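Local coordinates for uncharacterized protein (Aeromonas hydrophila J-1, PDB 6R1J), which is AhlC, a component of the tripartite alpha-pore-forming toxin AHL, here as a soluble variant with a mutated head, at residues Leu120-Leu134 / Val187-Leu201. The protein carries 3 engineered substitutions. Sequence-based numbering, arbitrary orientation.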
ATOM      1  N   LEU A 120     -13.713   8.166   5.799  1.00 34.56           N
ATOM      2  CA  LEU A 120     -13.764   7.065   4.804  1.00 32.86           C
ATOM      3  C   LEU A 120     -12.974   5.834   5.285  1.00 30.33           C
ATOM      4  O   LEU A 120     -13.462   4.714   5.031  1.00 35.98           O
ATOM      5  CB  LEU A 120     -13.226   7.538   3.457  1.00 35.99           C
ATOM      6  CG  LEU A 120     -14.194   8.387   2.650  1.00 41.00           C
ATOM      7  CD1 LEU A 120     -13.508   8.872   1.374  1.00 44.69           C
ATOM      8  CD2 LEU A 120     -15.472   7.610   2.350  1.00 42.35           C
ATOM      9  N   GLN A 121     -11.836   6.058   5.940  1.00 30.68           N
ATOM     10  CA  GLN A 121     -10.989   4.975   6.505  1.00 33.49           C
ATOM     11  C   GLN A 121     -11.774   4.187   7.562  1.00 34.44           C
ATOM     12  O   GLN A 121     -11.723   2.974   7.511  1.00 33.02           O
ATOM     13  CB  GLN A 121      -9.714   5.575   7.053  1.00 32.01           C
ATOM     14  CG  GLN A 121      -8.762   5.979   5.935  1.00 40.08           C
ATOM     15  CD  GLN A 121      -7.486   6.469   6.553  1.00 40.61           C
ATOM     16  OE1 GLN A 121      -7.201   7.665   6.590  1.00 43.79           O
ATOM     17  NE2 GLN A 121      -6.780   5.534   7.166  1.00 45.20           N
ATOM     18  N   ARG A 122     -12.520   4.865   8.443  1.00 34.96           N
ATOM     19  CA  ARG A 122     -13.356   4.182   9.471  1.00 37.43           C
ATOM     20  C   ARG A 122     -14.362   3.307   8.743  1.00 33.86           C
ATOM     21  O   ARG A 122     -14.517   2.154   9.104  1.00 36.84           O
ATOM     22  CB  ARG A 122     -14.094   5.152  10.395  1.00 36.25           C
ATOM     23  CG  ARG A 122     -13.210   6.040  11.244  1.00 40.03           C
ATOM     24  CD  ARG A 122     -14.052   6.825  12.256  1.00 41.79           C
ATOM     25  NE  ARG A 122     -13.183   7.599  13.113  1.00 37.65           N
ATOM     26  CZ  ARG A 122     -12.917   8.874  12.968  1.00 45.29           C
ATOM     27  NH1 ARG A 122     -13.475   9.590  11.990  1.00 53.17           N
ATOM     28  NH2 ARG A 122     -12.081   9.438  13.815  1.00 51.59           N
ATOM     29  N   ILE A 123     -14.953   3.822   7.677  1.00 34.35           N
ATOM     30  CA  ILE A 123     -15.937   3.079   6.861  1.00 37.76           C
ATOM     31  C   ILE A 123     -15.268   1.843   6.229  1.00 35.96           C
ATOM     32  O   ILE A 123     -15.913   0.782   6.224  1.00 33.26           O
ATOM     33  CB  ILE A 123     -16.594   4.027   5.847  1.00 35.75           C
ATOM     34  CG1 ILE A 123     -17.511   5.013   6.584  1.00 44.78           C
ATOM     35  CG2 ILE A 123     -17.359   3.256   4.796  1.00 37.23           C
ATOM     36  CD1 ILE A 123     -18.135   6.072   5.699  1.00 41.42           C
ATOM     37  N   GLY A 124     -14.032   1.974   5.730  1.00 34.18           N
ATOM     38  CA  GLY A 124     -13.315   0.841   5.104  1.00 35.45           C
ATOM     39  C   GLY A 124     -13.067  -0.264   6.125  1.00 31.43           C
ATOM     40  O   GLY A 124     -13.232  -1.420   5.800  1.00 35.73           O
ATOM     41  N   VAL A 125     -12.757   0.091   7.364  1.00 34.99           N
ATOM     42  CA  VAL A 125     -12.516  -0.913   8.434  1.00 36.51           C
ATOM     43  C   VAL A 125     -13.849  -1.601   8.741  1.00 38.55           C
ATOM     44  O   VAL A 125     -13.853  -2.818   8.880  1.00 37.88           O
ATOM     45  CB  VAL A 125     -11.856  -0.288   9.672  1.00 39.66           C
ATOM     46  CG1 VAL A 125     -11.646  -1.335  10.749  1.00 42.77           C
ATOM     47  CG2 VAL A 125     -10.542   0.401   9.329  1.00 42.80           C
ATOM     48  N   GLU A 126     -14.975  -0.891   8.707  1.00 39.80           N
ATOM     49  CA  GLU A 126     -16.291  -1.522   9.015  1.00 42.92           C
ATOM     50  C   GLU A 126     -16.671  -2.470   7.863  1.00 40.93           C
ATOM     51  O   GLU A 126     -17.232  -3.544   8.153  1.00 44.12           O
ATOM     52  CB  GLU A 126     -17.293  -0.451   9.478  1.00 44.75           C
ATOM     53  CG  GLU A 126     -16.888   0.232  10.792  1.00 51.02           C
ATOM     54  CD  GLU A 126     -16.468  -0.672  11.956  1.00 55.75           C
ATOM     55  OE1 GLU A 126     -17.049  -1.774  12.084  1.00 63.43           O
ATOM     56  OE2 GLU A 126     -15.544  -0.276  12.747  1.00 55.54           O
ATOM     57  N   LEU A 127     -16.264  -2.190   6.623  1.00 38.76           N
ATOM     58  CA  LEU A 127     -16.421  -3.151   5.502  1.00 36.93           C
ATOM     59  C   LEU A 127     -15.570  -4.409   5.753  1.00 36.34           C
ATOM     60  O   LEU A 127     -16.075  -5.512   5.475  1.00 38.18           O
ATOM     61  CB  LEU A 127     -16.001  -2.494   4.187  1.00 44.72           C
ATOM     62  CG  LEU A 127     -16.900  -1.339   3.756  1.00 49.42           C
ATOM     63  CD1 LEU A 127     -16.366  -0.690   2.490  1.00 47.99           C
ATOM     64  CD2 LEU A 127     -18.334  -1.809   3.573  1.00 46.47           C
ATOM     65  N   GLN A 128     -14.350  -4.270   6.271  1.00 36.63           N
ATOM     66  CA  GLN A 128     -13.474  -5.435   6.610  1.00 40.42           C
ATOM     67  C   GLN A 128     -14.210  -6.305   7.659  1.00 36.92           C
ATOM     68  O   GLN A 128     -14.297  -7.522   7.455  1.00 42.41           O
ATOM     69  CB  GLN A 128     -12.076  -4.994   7.068  1.00 38.70           C
ATOM     70  CG  GLN A 128     -11.217  -4.295   6.004  1.00 43.14           C
ATOM     71  CD  GLN A 128     -10.805  -5.215   4.872  1.00 49.62           C
ATOM     72  OE1 GLN A 128     -10.606  -6.407   5.063  1.00 53.85           O
ATOM     73  NE2 GLN A 128     -10.657  -4.679   3.664  1.00 48.69           N
ATOM     74  N   ALA A 129     -14.769  -5.707   8.715  1.00 37.98           N
ATOM     75  CA  ALA A 129     -15.561  -6.427   9.742  1.00 38.34           C
ATOM     76  C   ALA A 129     -16.721  -7.155   9.071  1.00 39.40           C
ATOM     77  O   ALA A 129     -16.875  -8.380   9.292  1.00 44.23           O
ATOM     78  CB  ALA A 129     -16.054  -5.495  10.825  1.00 39.65           C
ATOM     79  N   THR A 130     -17.476  -6.457   8.226  1.00 39.14           N
ATOM     80  CA  THR A 130     -18.642  -7.008   7.492  1.00 38.81           C
ATOM     81  C   THR A 130     -18.190  -8.171   6.593  1.00 40.52           C
ATOM     82  O   THR A 130     -18.806  -9.230   6.627  1.00 44.31           O
ATOM     83  CB  THR A 130     -19.359  -5.930   6.659  1.00 40.74           C
ATOM     84  OG1 THR A 130     -19.746  -4.883   7.537  1.00 41.08           O
ATOM     85  CG2 THR A 130     -20.587  -6.452   5.950  1.00 42.97           C
ATOM     86  N   ILE A 131     -17.122  -8.024   5.834  1.00 41.00           N
ATOM     87  CA  ILE A 131     -16.717  -9.122   4.922  1.00 44.55           C
ATOM     88  C   ILE A 131     -16.271 -10.345   5.750  1.00 46.00           C
ATOM     89  O   ILE A 131     -16.569 -11.484   5.338  1.00 45.12           O
ATOM     90  CB  ILE A 131     -15.704  -8.642   3.871  1.00 47.03           C
ATOM     91  CG1 ILE A 131     -15.639  -9.614   2.693  1.00 59.10           C
ATOM     92  CG2 ILE A 131     -14.334  -8.420   4.475  1.00 47.77           C
ATOM     93  CD1 ILE A 131     -14.890  -9.092   1.484  1.00 57.89           C
ATOM     94  N   ALA A 132     -15.654 -10.159   6.911  1.00 42.18           N
ATOM     95  CA  ALA A 132     -15.217 -11.299   7.742  1.00 44.08           C
ATOM     96  C   ALA A 132     -16.453 -12.011   8.308  1.00 44.07           C
ATOM     97  O   ALA A 132     -16.583 -13.258   8.156  1.00 44.28           O
ATOM     98  CB  ALA A 132     -14.310 -10.810   8.830  1.00 44.81           C
ATOM     99  N   GLY A 133     -17.887 -11.215   8.716  1.00 45.28           N
ATOM    100  CA  GLY A 133     -18.987 -12.127   9.076  1.00 46.93           C
ATOM    101  C   GLY A 133     -19.535 -12.851   7.861  1.00 45.49           C
ATOM    102  O   GLY A 133     -19.939 -13.992   8.010  1.00 47.57           O
ATOM    103  N   LEU A 134     -19.555 -12.219   6.687  1.00 49.10           N
ATOM    104  CA  LEU A 134     -20.121 -12.827   5.454  1.00 47.42           C
ATOM    105  C   LEU A 134     -19.300 -14.067   5.081  1.00 54.96           C
ATOM    106  O   LEU A 134     -19.894 -15.049   4.572  1.00 47.89           O
ATOM    107  CB  LEU A 134     -20.137 -11.812   4.307  1.00 52.02           C
ATOM    108  CG  LEU A 134     -21.405 -10.966   4.190  1.00 59.30           C
ATOM    109  CD1 LEU A 134     -21.866 -10.467   5.547  1.00 67.35           C
ATOM    110  CD2 LEU A 134     -21.182  -9.814   3.225  1.00 58.26           C
ATOM    111  N   VAL A 187     -20.281 -11.323  -0.778  1.00 45.38           N
ATOM    112  CA  VAL A 187     -18.823 -11.215  -0.517  1.00 48.89           C
ATOM    113  C   VAL A 187     -18.180 -10.527  -1.729  1.00 49.75           C
ATOM    114  O   VAL A 187     -17.416  -9.580  -1.505  1.00 43.66           O
ATOM    115  CB  VAL A 187     -18.182 -12.569  -0.185  1.00 50.13           C
ATOM    116  CG1 VAL A 187     -16.656 -12.502  -0.203  1.00 51.80           C
ATOM    117  CG2 VAL A 187     -18.679 -13.064   1.160  1.00 47.87           C
ATOM    118  N   ASN A 188     -18.532 -10.929  -2.948  1.00 47.24           N
ATOM    119  CA  ASN A 188     -17.964 -10.319  -4.179  1.00 53.11           C
ATOM    120  C   ASN A 188     -18.273  -8.815  -4.166  1.00 50.76           C
ATOM    121  O   ASN A 188     -17.374  -8.000  -4.471  1.00 41.03           O
ATOM    122  CB  ASN A 188     -18.489 -10.980  -5.457  1.00 53.60           C
ATOM    123  CG  ASN A 188     -17.600 -10.686  -6.656  1.00 50.67           C
ATOM    124  OD1 ASN A 188     -16.480 -11.170  -6.703  1.00 49.94           O
ATOM    125  ND2 ASN A 188     -18.105  -9.985  -7.658  1.00 41.84           N
ATOM    126  N   GLN A 189     -19.496  -8.472  -3.772  1.00 46.58           N
ATOM    127  CA  GLN A 189     -20.015  -7.086  -3.743  1.00 49.15           C
ATOM    128  C   GLN A 189     -19.170  -6.230  -2.798  1.00 41.40           C
ATOM    129  O   GLN A 189     -18.766  -5.130  -3.195  1.00 40.60           O
ATOM    130  CB  GLN A 189     -21.487  -7.112  -3.314  1.00 55.49           C
ATOM    131  CG  GLN A 189     -22.091  -5.755  -2.996  1.00 63.06           C
ATOM    132  CD  GLN A 189     -22.161  -4.865  -4.205  1.00 76.17           C
ATOM    133  OE1 GLN A 189     -22.311  -5.327  -5.339  1.00 87.36           O
ATOM    134  NE2 GLN A 189     -22.047  -3.568  -3.964  1.00 89.27           N
ATOM    135  N   ILE A 190     -18.937  -6.702  -1.581  1.00 41.52           N
ATOM    136  CA  ILE A 190     -18.213  -5.929  -0.542  1.00 41.36           C
ATOM    137  C   ILE A 190     -16.733  -5.846  -0.955  1.00 39.01           C
ATOM    138  O   ILE A 190     -16.166  -4.788  -0.763  1.00 40.27           O
ATOM    139  CB  ILE A 190     -18.408  -6.511   0.870  1.00 45.91           C
ATOM    140  CG1 ILE A 190     -19.880  -6.572   1.299  1.00 52.48           C
ATOM    141  CG2 ILE A 190     -17.578  -5.739   1.883  1.00 47.17           C
ATOM    142  CD1 ILE A 190     -20.522  -5.242   1.635  1.00 50.97           C
ATOM    143  N   GLU A 191     -16.160  -6.890  -1.536  1.00 40.37           N
ATOM    144  CA  GLU A 191     -14.753  -6.851  -2.039  1.00 46.83           C
ATOM    145  C   GLU A 191     -14.621  -5.718  -3.072  1.00 47.08           C
ATOM    146  O   GLU A 191     -13.630  -4.952  -2.996  1.00 43.32           O
ATOM    147  CB  GLU A 191     -14.338  -8.165  -2.697  1.00 47.25           C
ATOM    148  CG  GLU A 191     -14.214  -9.321  -1.715  1.00 51.38           C
ATOM    149  CD  GLU A 191     -13.889 -10.688  -2.315  1.00 50.43           C
ATOM    150  OE1 GLU A 191     -14.193 -10.922  -3.508  1.00 53.89           O
ATOM    151  OE2 GLU A 191     -13.318 -11.509  -1.588  1.00 61.28           O
ATOM    152  N   GLY A 192     -15.549  -5.634  -4.026  1.00 37.65           N
ATOM    153  CA  GLY A 192     -15.563  -4.574  -5.063  1.00 39.16           C
ATOM    154  C   GLY A 192     -15.663  -3.177  -4.444  1.00 38.98           C
ATOM    155  O   GLY A 192     -14.952  -2.240  -4.906  1.00 39.55           O
ATOM    156  N   GLN A 193     -16.578  -2.988  -3.490  1.00 34.91           N
ATOM    157  CA  GLN A 193     -16.731  -1.732  -2.721  1.00 37.68           C
ATOM    158  C   GLN A 193     -15.419  -1.424  -2.006  1.00 37.88           C
ATOM    159  O   GLN A 193     -15.063  -0.240  -1.930  1.00 33.80           O
ATOM    160  CB  GLN A 193     -17.787  -1.807  -1.608  1.00 43.16           C
ATOM    161  CG  GLN A 193     -19.213  -1.670  -2.127  1.00 51.84           C
ATOM    162  CD  GLN A 193     -20.282  -2.006  -1.106  1.00 57.89           C
ATOM    163  OE1 GLN A 193     -21.379  -2.419  -1.459  1.00 70.89           O
ATOM    164  NE2 GLN A 193     -19.964  -1.884   0.167  1.00 54.86           N
ATOM    165  N   ILE A 194     -14.777  -2.424  -1.411  1.00 33.37           N
ATOM    166  CA  ILE A 194     -13.507  -2.164  -0.673  1.00 37.79           C
ATOM    167  C   ILE A 194     -12.467  -1.666  -1.677  1.00 36.05           C
ATOM    168  O   ILE A 194     -11.834  -0.672  -1.383  1.00 34.30           O
ATOM    169  CB  ILE A 194     -13.018  -3.410   0.059  1.00 36.93           C
ATOM    170  CG1 ILE A 194     -13.899  -3.731   1.260  1.00 40.04           C
ATOM    171  CG2 ILE A 194     -11.555  -3.249   0.472  1.00 39.40           C
ATOM    172  CD1 ILE A 194     -13.657  -5.126   1.793  1.00 39.85           C
ATOM    173  N   GLN A 195     -12.319  -2.362  -2.798  1.00 33.03           N
ATOM    174  CA  GLN A 195     -11.362  -2.027  -3.888  1.00 38.09           C
ATOM    175  C   GLN A 195     -11.608  -0.600  -4.398  1.00 36.62           C
ATOM    176  O   GLN A 195     -10.647   0.208  -4.485  1.00 31.76           O
ATOM    177  CB  GLN A 195     -11.484  -3.111  -4.957  1.00 41.38           C
ATOM    178  CG  GLN A 195     -10.734  -2.867  -6.254  1.00 47.50           C
ATOM    179  CD  GLN A 195     -11.014  -4.040  -7.172  1.00 48.93           C
ATOM    180  OE1 GLN A 195     -10.185  -4.938  -7.347  1.00 52.88           O
ATOM    181  NE2 GLN A 195     -12.228  -4.100  -7.691  1.00 43.68           N
ATOM    182  N   ARG A 196     -12.863  -0.260  -4.684  1.00 34.68           N
ATOM    183  CA  ARG A 196     -13.215   1.071  -5.218  1.00 36.52           C
ATOM    184  C   ARG A 196     -12.896   2.139  -4.184  1.00 36.04           C
ATOM    185  O   ARG A 196     -12.338   3.198  -4.548  1.00 33.32           O
ATOM    186  CB  ARG A 196     -14.703   1.093  -5.539  1.00 40.82           C
ATOM    187  CG  ARG A 196     -15.152   2.345  -6.246  1.00 48.93           C
ATOM    188  CD  ARG A 196     -16.619   2.223  -6.588  1.00 56.88           C
ATOM    189  NE  ARG A 196     -16.910   1.145  -7.531  1.00 62.44           N
ATOM    190  CZ  ARG A 196     -18.016   1.097  -8.292  1.00 71.22           C
ATOM    191  NH1 ARG A 196     -18.908   2.078  -8.238  1.00 61.00           N
ATOM    192  NH2 ARG A 196     -18.203   0.099  -9.145  1.00 64.15           N
ATOM    193  N   GLN A 197     -13.272   1.934  -2.929  1.00 32.30           N
ATOM    194  CA  GLN A 197     -12.951   2.959  -1.911  1.00 34.10           C
ATOM    195  C   GLN A 197     -11.429   3.102  -1.746  1.00 28.33           C
ATOM    196  O   GLN A 197     -10.988   4.218  -1.477  1.00 27.30           O
ATOM    197  CB  GLN A 197     -13.600   2.674  -0.549  1.00 35.26           C
ATOM    198  CG  GLN A 197     -15.094   2.950  -0.564  1.00 45.92           C
ATOM    199  CD  GLN A 197     -15.768   2.896   0.789  1.00 48.82           C
ATOM    200  OE1 GLN A 197     -15.147   3.121   1.837  1.00 53.25           O
ATOM    201  NE2 GLN A 197     -17.051   2.544   0.747  1.00 49.11           N
ATOM    202  N   GLN A 198     -10.673   2.016  -1.719  1.00 30.41           N
ATOM    203  CA  GLN A 198      -9.191   2.127  -1.561  1.00 33.03           C
ATOM    204  C   GLN A 198      -8.640   2.956  -2.740  1.00 30.50           C
ATOM    205  O   GLN A 198      -7.783   3.852  -2.542  1.00 29.94           O
ATOM    206  CB  GLN A 198      -8.562   0.736  -1.518  1.00 38.41           C
ATOM    207  CG  GLN A 198      -8.862  -0.025  -0.228  1.00 42.07           C
ATOM    208  CD  GLN A 198      -8.486  -1.489  -0.332  1.00 55.20           C
ATOM    209  OE1 GLN A 198      -8.492  -2.068  -1.423  1.00 45.54           O
ATOM    210  NE2 GLN A 198      -8.174  -2.124   0.803  1.00 46.84           N
ATOM    211  N   GLY A 199      -9.096   2.674  -3.950  1.00 31.32           N
ATOM    212  CA  GLY A 199      -8.674   3.441  -5.136  1.00 33.34           C
ATOM    213  C   GLY A 199      -8.991   4.910  -4.944  1.00 32.56           C
ATOM    214  O   GLY A 199      -8.126   5.790  -5.198  1.00 31.21           O
ATOM    215  N   PHE A 200     -10.196   5.225  -4.498  1.00 32.64           N
ATOM    216  CA  PHE A 200     -10.611   6.632  -4.281  1.00 30.06           C
ATOM    217  C   PHE A 200      -9.732   7.303  -3.224  1.00 30.60           C
ATOM    218  O   PHE A 200      -9.269   8.433  -3.393  1.00 28.39           O
ATOM    219  CB  PHE A 200     -12.087   6.667  -3.865  1.00 26.66           C
ATOM    220  CG  PHE A 200     -12.572   8.057  -3.635  1.00 29.70           C
ATOM    221  CD1 PHE A 200     -13.049   8.824  -4.691  1.00 34.43           C
ATOM    222  CD2 PHE A 200     -12.631   8.582  -2.351  1.00 33.14           C
ATOM    223  CE1 PHE A 200     -13.528  10.111  -4.459  1.00 34.92           C
ATOM    224  CE2 PHE A 200     -13.117   9.866  -2.132  1.00 34.88           C
ATOM    225  CZ  PHE A 200     -13.568  10.629  -3.184  1.00 34.81           C
ATOM    226  N   LEU A 201      -9.542   6.647  -2.085  1.00 31.04           N
ATOM    227  CA  LEU A 201      -8.682   7.200  -1.014  1.00 30.39           C
ATOM    228  C   LEU A 201      -7.226   7.402  -1.502  1.00 27.57           C
ATOM    229  O   LEU A 201      -6.626   8.370  -1.091  1.00 27.68           O
ATOM    230  CB  LEU A 201      -8.727   6.260   0.191  1.00 34.05           C
ATOM    231  CG  LEU A 201      -9.913   6.492   1.125  1.00 38.79           C
ATOM    232  CD1 LEU A 201     -10.078   5.339   2.097  1.00 41.68           C
ATOM    233  CD2 LEU A 201      -9.726   7.808   1.870  1.00 43.12           C
TER
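L127 and I131 are the knobs with which helix 78-157 fits into helix 163-236. L127 sits in the hole made by I190, Q193, I194 and Q197: its CB lies 3.8 Å from I194 CG1, while CD1 and CD2 turn to the amide nitrogens of Q197 and Q193. I131 drops among V187, I190, E191 and I194, its CB 4.0 Å from I190 CG2. L134 continues the apolar row, its CB 3.7 Å from V187 CG2. Toward L120, L201 packs on the L120 CB, and L120 CD1 meets the edge of the F200 ring, 3.7 Å from CE2; F23 stacks edge-to-face on that same phenylalanine. L26, P27 and the start of helix 28-70 also pack at this end.

Polar groups take part by packing alone. Q197 fills the hole of L120, I123, G124 and L127, its OE1 3.7 Å from I123 CG2. Q128, bent at chi2 (-67°), crosses I194 at about a right angle and sets NE2 3.6 Å from both its CD1 and CG2.

The axes run antiparallel at 161°, 9.9 Å apart, as in a coiled-coil hairpin. With no hydrogen bond across these two segments, their direct contact rests on side-chain interdigitation; burying Q197 OE1 without a partner probably costs some stability, which apolar packing would have to outweigh.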